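Long-range contacts in anthrone oxidase-like protein (Streptomyces ambofaciens, PDB 5F9P), which probably acts as an oxygenase that opens ring B by C-C bond cleavage in the biosynthesis of atypical angucyclines: residues P153-H158 with S178-K183; V100-T105 with L142-A147. All coordinates share one frame; numbering follows the deposited sequence.

Interaction 1 (P153-H158 with S178-K183); sequences PGFRAH and SQWDSK
Arg156 reaches across to Asp181, just past the end of strand 172-180, and its side chain can be followed atom by atom. CB rests against the backbone of Gln179, 3.3 Å from Gln179 O. With CG anti to the carbonyl carbon (chi1 -64°) and the chain extended from there to NE, CG and CD run on past Asp181 OD1 and Trp180 O. NE then donates to Asp181 OD1 at 2.7 Å, a nearly straight salt-bridge hydrogen bond that lies close to the guanidinium plane and uses the anti lone pair of the oxygen. NH2 adds a weak bond to the same oxygen and a weak one to a water that donates to Asp181 O, while NH1 makes a salt bridge with Asp121 and a hydrogen bond to the carbonyl of Arg119. The guanidinium and carboxylate planes stand 68° apart, with Trp180 O over one guanidinium face.

On the sheet face opposite Ala157 and Gln179, the edge of Phe155 points at the face of Trp180 in a T-shaped pair, centroids 5.6 Å apart. Phe155 CB also lies over the six-membered ring, 3.8 Å from Trp180 CZ3. Trp180 NE1 donates to Ser178 OG at 2.9 Å, which helps fix the rotation of the indole; Trp186 and Tyr189 meet the same ring system.

At Gly154 (phi 93°) a CB would jam against the preceding carbonyl O; Asp181 N donates to Gly154 O at 2.8 Å. Between the Phe155-Trp180 and Ala157-Gln179 pairs the register slips by one: Gln179 O takes Arg156 N at 2.8 Å and, more weakly, Ala157 N, whereas Gln179 N returns a bond to Ala157 O. This is a classic beta bulge in the antiparallel hairpin 155-167/172-180, part of a closed single-chain barrel consistent with the dimeric alpha-beta barrel superfamily.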
loop_
_atom_site.group_PDB
_atom_site.type_symbol
_atom_site.label_atom_id
_atom_site.label_comp_id
_atom_site.label_asym_id
_atom_site.label_seq_id
_atom_site.Cartn_x
_atom_site.Cartn_y
_atom_site.Cartn_z
ATOM N N PRO A 153 -20.837 -5.914 -3.206
ATOM C CA PRO A 153 -20.758 -5.848 -4.672
ATOM C C PRO A 153 -19.566 -5.022 -5.138
ATOM O O PRO A 153 -19.422 -3.873 -4.722
ATOM C CB PRO A 153 -22.057 -5.137 -5.060
ATOM C CG PRO A 153 -22.984 -5.363 -3.886
ATOM C CD PRO A 153 -22.091 -5.331 -2.693
ATOM N N GLY A 154 -18.730 -5.602 -5.993
ATOM C CA GLY A 154 -17.607 -4.876 -6.566
ATOM C C GLY A 154 -16.330 -5.043 -5.764
ATOM O O GLY A 154 -15.247 -4.627 -6.189
ATOM N N PHE A 155 -16.451 -5.652 -4.594
ATOM C CA PHE A 155 -15.281 -5.885 -3.773
ATOM C C PHE A 155 -14.473 -7.021 -4.372
ATOM O O PHE A 155 -15.037 -8.057 -4.736
ATOM C CB PHE A 155 -15.673 -6.231 -2.339
ATOM C CG PHE A 155 -14.537 -6.796 -1.530
ATOM C CD1 PHE A 155 -13.603 -5.957 -0.937
ATOM C CD2 PHE A 155 -14.387 -8.170 -1.386
ATOM C CE1 PHE A 155 -12.552 -6.485 -0.188
ATOM C CE2 PHE A 155 -13.340 -8.700 -0.641
ATOM C CZ PHE A 155 -12.414 -7.849 -0.047
ATOM N N ARG A 156 -13.160 -6.841 -4.473
ATOM C CA ARG A 156 -12.302 -7.910 -4.993
ATOM C C ARG A 156 -11.406 -8.556 -3.945
ATOM O O ARG A 156 -11.302 -9.786 -3.888
ATOM C CB ARG A 156 -11.439 -7.398 -6.148
ATOM C CG ARG A 156 -12.240 -6.971 -7.365
ATOM C CD ARG A 156 -11.307 -6.465 -8.468
ATOM N NE ARG A 156 -12.054 -6.180 -9.684
ATOM C CZ ARG A 156 -11.505 -5.789 -10.824
ATOM N NH1 ARG A 156 -10.184 -5.619 -10.905
ATOM N NH2 ARG A 156 -12.281 -5.565 -11.876
ATOM N N ALA A 157 -10.741 -7.735 -3.132
ATOM C CA ALA A 157 -9.760 -8.266 -2.183
ATOM C C ALA A 157 -9.357 -7.262 -1.111
ATOM O O ALA A 157 -9.519 -6.041 -1.281
ATOM C CB ALA A 157 -8.502 -8.781 -2.934
ATOM N N HIS A 158 -8.838 -7.783 -0.005
ATOM C CA HIS A 158 -8.407 -6.943 1.114
ATOM C C HIS A 158 -7.149 -7.508 1.740
ATOM O O HIS A 158 -7.101 -8.691 2.112
ATOM C CB HIS A 158 -9.495 -6.830 2.195
ATOM C CG HIS A 158 -9.194 -5.799 3.248
ATOM N ND1 HIS A 158 -9.608 -5.925 4.560
ATOM C CD2 HIS A 158 -8.532 -4.618 3.177
ATOM C CE1 HIS A 158 -9.218 -4.864 5.249
ATOM N NE2 HIS A 158 -8.564 -4.056 4.435
ATOM N N SER A 178 -7.186 -2.407 -0.142
ATOM C CA SER A 178 -8.254 -3.153 -0.795
ATOM C C SER A 178 -8.375 -2.889 -2.305
ATOM O O SER A 178 -7.972 -1.833 -2.803
ATOM C CB SER A 178 -9.606 -2.929 -0.090
ATOM O OG SER A 178 -10.017 -1.570 -0.074
ATOM N N GLN A 179 -8.937 -3.865 -3.016
ATOM C CA GLN A 179 -9.159 -3.786 -4.459
ATOM C C GLN A 179 -10.650 -3.847 -4.808
ATOM O O GLN A 179 -11.397 -4.654 -4.244
ATOM C CB GLN A 179 -8.448 -4.939 -5.166
ATOM C CG GLN A 179 -6.945 -4.971 -4.952
ATOM C CD GLN A 179 -6.309 -6.206 -5.563
ATOM O OE1 GLN A 179 -6.883 -7.295 -5.526
ATOM N NE2 GLN A 179 -5.127 -6.038 -6.142
ATOM N N TRP A 180 -11.063 -3.016 -5.767
ATOM C CA TRP A 180 -12.466 -2.866 -6.125
ATOM C C TRP A 180 -12.648 -2.898 -7.656
ATOM O O TRP A 180 -11.692 -2.656 -8.400
ATOM C CB TRP A 180 -12.993 -1.548 -5.541
ATOM C CG TRP A 180 -12.940 -1.527 -4.039
ATOM C CD1 TRP A 180 -11.862 -1.222 -3.246
ATOM C CD2 TRP A 180 -14.018 -1.831 -3.155
ATOM N NE1 TRP A 180 -12.213 -1.321 -1.916
ATOM C CE2 TRP A 180 -13.528 -1.710 -1.835
ATOM C CE3 TRP A 180 -15.354 -2.210 -3.351
ATOM C CZ2 TRP A 180 -14.327 -1.943 -0.718
ATOM C CZ3 TRP A 180 -16.151 -2.445 -2.234
ATOM C CH2 TRP A 180 -15.631 -2.307 -0.937
ATOM N N ASP A 181 -13.864 -3.201 -8.120
ATOM C CA ASP A 181 -14.147 -3.266 -9.556
ATOM C C ASP A 181 -13.945 -1.929 -10.228
ATOM O O ASP A 181 -13.555 -1.864 -11.390
ATOM C CB ASP A 181 -15.592 -3.707 -9.828
ATOM C CG ASP A 181 -15.791 -5.198 -9.666
ATOM O OD1 ASP A 181 -14.774 -5.913 -9.584
ATOM O OD2 ASP A 181 -16.965 -5.654 -9.630
ATOM N N SER A 182 -14.259 -0.863 -9.502
ATOM C CA SER A 182 -14.273 0.471 -10.071
ATOM C C SER A 182 -14.346 1.530 -8.984
ATOM O O SER A 182 -14.651 1.227 -7.833
ATOM C CB SER A 182 -15.485 0.631 -10.986
ATOM O OG SER A 182 -16.691 0.463 -10.258
ATOM N N LYS A 183 -14.067 2.774 -9.366
ATOM C CA LYS A 183 -14.264 3.920 -8.492
ATOM C C LYS A 183 -15.716 3.911 -8.004
ATOM O O LYS A 183 -16.003 4.138 -6.824
ATOM C CB LYS A 183 -13.976 5.206 -9.277
ATOM C CG LYS A 183 -13.937 6.503 -8.468
ATOM C CD LYS A 183 -13.365 7.606 -9.350
ATOM C CE LYS A 183 -12.789 8.735 -8.545
ATOM N NZ LYS A 183 -13.887 9.601 -8.014
HETATM O O HOH W 1 -11.690 -2.771 -13.584
#

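Interaction 2 (V100-T105 with L142-A147); sequences VAHTLT and LGPGQA
His102 lays one face of its imidazole over the turn at Gly143 and Pro144, and is the first residue along strand 92-105 to meet the 142-147 segment. It belongs to a classic bulge, in which Ala101 and His102 both face Val160 of strand 155-167. CG of His102 stands anti to the backbone N (chi1 -173°), which sets CG toward the turn. CD2 comes to 3.4 Å from Gly143 CA, while ND1, farther round, lies 3.6 Å from Pro144 CD. Both carbons sit over the same ring face, making two CH-pi contacts with centroid distances of 3.8 Å each. Gly143 has no side chain, and a CB there would run into His102 CG, so the close approach depends on its bare CA. At the ring's far end, NE2 shares a water at 2.9 Å; that water donates to Gly143 O and so ties the imidazole to the turn it covers.

Thr103 turns to the other side of the strand, where its OG1 bonds to Gly111 O. Leu104 comes back to the contact: its CD2 reaches 3.4 Å from Gln146 O and 3.9 Å from Ala147 O, a methyl packed against backbone carbonyls.

Within the turn, Gln146 NE2 donates to Leu142 O at 3.0 Å, nearly straight and in both the amide and carbonyl planes. The same nitrogen also bonds a glycerol, probably from the crystallisation liquor, though such molecules often mark pockets. The contact packs the turn that follows helix 135-142 against strand 92-105 of the alpha-beta barrel.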
loop_
_atom_site.group_PDB
_atom_site.type_symbol
_atom_site.label_atom_id
_atom_site.label_comp_id
_atom_site.label_asym_id
_atom_site.label_seq_id
_atom_site.Cartn_x
_atom_site.Cartn_y
_atom_site.Cartn_z
ATOM N N VAL A 100 2.396 -9.000 6.486
ATOM C CA VAL A 100 1.021 -9.203 6.073
ATOM C C VAL A 100 0.288 -9.885 7.215
ATOM O O VAL A 100 0.726 -10.925 7.691
ATOM C CB VAL A 100 0.946 -10.067 4.797
ATOM C CG1 VAL A 100 -0.518 -10.389 4.457
ATOM C CG2 VAL A 100 1.632 -9.346 3.639
ATOM N N ALA A 101 -0.806 -9.290 7.684
ATOM C CA ALA A 101 -1.513 -9.866 8.821
ATOM C C ALA A 101 -2.703 -10.711 8.366
ATOM O O ALA A 101 -3.067 -11.697 9.006
ATOM C CB ALA A 101 -1.964 -8.767 9.801
ATOM N N HIS A 102 -3.312 -10.325 7.258
ATOM C CA HIS A 102 -4.552 -10.952 6.848
ATOM C C HIS A 102 -4.837 -10.677 5.372
ATOM O O HIS A 102 -4.536 -9.590 4.873
ATOM C CB HIS A 102 -5.694 -10.402 7.715
ATOM C CG HIS A 102 -7.001 -11.097 7.513
ATOM N ND1 HIS A 102 -7.341 -12.252 8.184
ATOM C CD2 HIS A 102 -8.057 -10.797 6.719
ATOM C CE1 HIS A 102 -8.553 -12.629 7.815
ATOM N NE2 HIS A 102 -9.011 -11.760 6.932
ATOM N N THR A 103 -5.400 -11.668 4.687
ATOM C CA THR A 103 -5.938 -11.468 3.345
ATOM C C THR A 103 -7.364 -12.005 3.253
ATOM O O THR A 103 -7.752 -12.948 3.951
ATOM C CB THR A 103 -5.075 -12.129 2.237
ATOM O OG1 THR A 103 -5.122 -13.560 2.363
ATOM C CG2 THR A 103 -3.645 -11.656 2.335
ATOM N N LEU A 104 -8.140 -11.382 2.384
ATOM C CA LEU A 104 -9.489 -11.813 2.110
ATOM C C LEU A 104 -9.739 -11.556 0.635
ATOM O O LEU A 104 -9.322 -10.525 0.116
ATOM C CB LEU A 104 -10.473 -11.004 2.951
ATOM C CG LEU A 104 -11.940 -11.264 2.596
ATOM C CD1 LEU A 104 -12.295 -12.724 2.858
ATOM C CD2 LEU A 104 -12.877 -10.307 3.349
ATOM N N THR A 105 -10.381 -12.495 -0.056
ATOM C CA THR A 105 -10.808 -12.230 -1.429
ATOM C C THR A 105 -12.299 -12.453 -1.557
ATOM O O THR A 105 -12.914 -13.101 -0.718
ATOM C CB THR A 105 -10.095 -13.113 -2.492
ATOM O OG1 THR A 105 -10.538 -14.472 -2.367
ATOM C CG2 THR A 105 -8.570 -13.030 -2.370
ATOM N N LEU A 142 -9.934 -5.144 11.390
ATOM C CA LEU A 142 -9.790 -4.857 9.951
ATOM C C LEU A 142 -9.793 -6.124 9.122
ATOM O O LEU A 142 -10.321 -6.137 8.017
ATOM C CB LEU A 142 -8.498 -4.075 9.665
ATOM C CG LEU A 142 -8.487 -2.599 10.037
ATOM C CD1 LEU A 142 -7.071 -2.062 9.992
ATOM C CD2 LEU A 142 -9.407 -1.826 9.086
ATOM N N GLY A 143 -9.192 -7.185 9.661
ATOM C CA GLY A 143 -9.031 -8.423 8.929
ATOM C C GLY A 143 -10.235 -9.326 9.111
ATOM O O GLY A 143 -11.234 -9.179 8.401
ATOM N N PRO A 144 -10.146 -10.269 10.063
ATOM C CA PRO A 144 -11.253 -11.203 10.347
ATOM C C PRO A 144 -12.557 -10.460 10.607
ATOM O O PRO A 144 -13.624 -10.940 10.237
ATOM C CB PRO A 144 -10.792 -11.921 11.621
ATOM C CG PRO A 144 -9.296 -11.812 11.605
ATOM C CD PRO A 144 -8.973 -10.504 10.928
ATOM N N GLY A 145 -12.469 -9.291 11.232
ATOM C CA GLY A 145 -13.648 -8.491 11.530
ATOM C C GLY A 145 -14.452 -8.072 10.309
ATOM O O GLY A 145 -15.651 -7.775 10.411
ATOM N N GLN A 146 -13.802 -8.047 9.147
ATOM C CA GLN A 146 -14.466 -7.609 7.925
ATOM C C GLN A 146 -14.686 -8.715 6.882
ATOM O O GLN A 146 -14.645 -8.475 5.673
ATOM C CB GLN A 146 -13.722 -6.423 7.315
ATOM C CG GLN A 146 -13.630 -5.238 8.274
ATOM C CD GLN A 146 -13.263 -3.949 7.572
ATOM O OE1 GLN A 146 -14.101 -3.065 7.401
ATOM N NE2 GLN A 146 -12.004 -3.828 7.174
ATOM N N ALA A 147 -14.933 -9.927 7.356
ATOM C CA ALA A 147 -15.259 -11.020 6.453
ATOM C C ALA A 147 -16.448 -10.648 5.555
ATOM O O ALA A 147 -16.554 -11.132 4.432
ATOM C CB ALA A 147 -15.552 -12.299 7.247
HETATM O O HOH W 2 -11.837 -11.353 6.558
#

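Overall arrangement
Strand 155-167 links the two contacts: interaction 1 pairs its start with strand 172-180, while interaction 2 uses strand 92-105, its neighbour on the other side. His158 N and Leu104 O, 2.8 Å apart, form a probable hydrogen bond where they meet, and His158 CE1 packs on Leu142 O and Gln146 NE2. Interaction 1 is the more buried and extensive, built on backbone hydrogen bonds and a tryptophan-phenylalanine pair, with its salt bridge at the more exposed margin. Interaction 2, partly buried, joins sheet to turn through CH-pi contacts, a leucine methyl and a bridging water. Bound glycerol near each of His158 and Gln146 may hint at a pocket beside them.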